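Monopolin complex subunit CSM1 (Candida glabrata, PDB 6MJC) is a subunit of the monopolin complex that binds a Dsn1 peptide, consistent with a part in recruiting monopolin to the kinetochore. Local coordinates at residues A[85-88]-A[89-92]. Numbering follows the deposited sequence.
Sequences KLPD and YLFE
Leu86, the first residue past helix 76-85 to leave helical backbone angles, presents its CB to Phe91, 3.8 Å from Phe91 CE2, the two side chains crossing at about a right angle. CD1 of Leu86 lies 4.0 Å from CD1 of Leu90, while helix 101-113 touches the same leucine through Ser111 and Leu112. Pro87 follows with its ring over one face of Tyr89: Pro87 CB sits 3.8 Å from the centroid of the Tyr89 ring, 23° off the normal, a CH-pi contact. Pro87 CG reaches Tyr89 CZ at 3.4 Å. Tyr89 takes chi1 55°, its CG wedged between backbone N and carbonyl carbon, which folds the ring back over the proline. The carbonyls of Pro87 and Asp88 each accept a fairly straight hydrogen bond (Leu90 N to Pro87 O and Phe91 N to Asp88 O, 3.0 Å each), and both bonds span three residues, as in a 3-10 turn. Outside the turn, Glu92 OE2 forms a salt bridge with a basic side chain of the bound peptide, and Tyr89 also packs on a basic side chain of that peptide. Backbone bonds and apolar contacts thus hold the turn together, consistent with its setting Tyr89 and Glu92 toward the peptide.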
loop_
_atom_site.group_PDB
_atom_site.type_symbol
_atom_site.label_atom_id
_atom_site.label_comp_id
_atom_site.label_asym_id
_atom_site.label_seq_id
_atom_site.Cartn_x
_atom_site.Cartn_y
_atom_site.Cartn_z
ATOM N N LYS A 85 9.747 1.813 14.767
ATOM C CA LYS A 85 9.509 3.129 14.191
ATOM C C LYS A 85 8.070 3.279 13.747
ATOM O O LYS A 85 7.505 4.374 13.847
ATOM C CB LYS A 85 10.437 3.379 12.988
ATOM C CG LYS A 85 11.918 3.445 13.348
ATOM C CD LYS A 85 12.762 4.222 12.328
ATOM C CE LYS A 85 13.236 3.361 11.177
ATOM N NZ LYS A 85 14.181 4.099 10.291
ATOM N N LEU A 86 7.442 2.149 13.231
ATOM C CA LEU A 86 6.120 2.337 12.674
ATOM C C LEU A 86 5.031 1.858 13.633
ATOM O O LEU A 86 5.248 0.950 14.441
ATOM C CB LEU A 86 5.944 1.575 11.356
ATOM C CG LEU A 86 7.056 1.597 10.307
ATOM C CD1 LEU A 86 6.453 0.981 9.008
ATOM C CD2 LEU A 86 7.736 2.832 10.011
ATOM N N PRO A 87 3.822 2.395 13.474
ATOM C CA PRO A 87 2.706 1.940 14.298
ATOM C C PRO A 87 2.305 0.508 13.958
ATOM O O PRO A 87 2.514 0.020 12.847
ATOM C CB PRO A 87 1.583 2.941 13.991
ATOM C CG PRO A 87 2.000 3.653 12.739
ATOM C CD PRO A 87 3.485 3.575 12.651
ATOM N N ASP A 88 1.764 -0.182 14.965
ATOM C CA ASP A 88 1.386 -1.599 14.791
ATOM C C ASP A 88 0.523 -1.824 13.551
ATOM O O ASP A 88 0.617 -2.869 12.880
ATOM C CB ASP A 88 0.590 -2.103 16.007
ATOM C CG ASP A 88 1.425 -2.247 17.266
ATOM O OD1 ASP A 88 2.656 -2.092 17.175
ATOM O OD2 ASP A 88 0.845 -2.524 18.347
ATOM N N TYR A 89 -0.362 -0.878 13.240
ATOM C CA TYR A 89 -1.291 -1.154 12.142
ATOM C C TYR A 89 -0.626 -1.210 10.785
ATOM O O TYR A 89 -1.212 -1.788 9.844
ATOM C CB TYR A 89 -2.417 -0.140 12.137
ATOM C CG TYR A 89 -2.014 1.296 12.096
ATOM C CD1 TYR A 89 -1.546 1.879 10.935
ATOM C CD2 TYR A 89 -2.139 2.088 13.222
ATOM C CE1 TYR A 89 -1.175 3.233 10.904
ATOM C CE2 TYR A 89 -1.810 3.454 13.185
ATOM C CZ TYR A 89 -1.319 4.003 12.041
ATOM O OH TYR A 89 -0.968 5.329 12.055
ATOM N N LEU A 90 0.581 -0.672 10.660
ATOM C CA LEU A 90 1.259 -0.775 9.384
ATOM C C LEU A 90 1.929 -2.132 9.164
ATOM O O LEU A 90 2.588 -2.311 8.141
ATOM C CB LEU A 90 2.285 0.348 9.235
ATOM C CG LEU A 90 1.733 1.769 9.084
ATOM C CD1 LEU A 90 2.851 2.754 8.897
ATOM C CD2 LEU A 90 0.759 1.803 7.893
ATOM N N PHE A 91 1.776 -3.075 10.072
ATOM C CA PHE A 91 2.207 -4.460 9.891
ATOM C C PHE A 91 0.996 -5.374 9.669
ATOM O O PHE A 91 1.102 -6.607 9.769
ATOM C CB PHE A 91 3.075 -4.868 11.100
ATOM C CG PHE A 91 4.316 -4.012 11.211
ATOM C CD1 PHE A 91 5.420 -4.245 10.388
ATOM C CD2 PHE A 91 4.339 -2.882 12.049
ATOM C CE1 PHE A 91 6.530 -3.395 10.412
ATOM C CE2 PHE A 91 5.431 -2.065 12.099
ATOM C CZ PHE A 91 6.535 -2.289 11.272
ATOM N N GLU A 92 -0.161 -4.800 9.360
ATOM C CA GLU A 92 -1.295 -5.609 8.939
ATOM C C GLU A 92 -1.931 -5.100 7.659
ATOM O O GLU A 92 -1.731 -3.953 7.229
ATOM C CB GLU A 92 -2.388 -5.661 10.013
ATOM C CG GLU A 92 -2.598 -4.389 10.725
ATOM C CD GLU A 92 -3.526 -4.565 11.905
ATOM O OE1 GLU A 92 -4.436 -5.419 11.819
ATOM O OE2 GLU A 92 -3.341 -3.859 12.915
#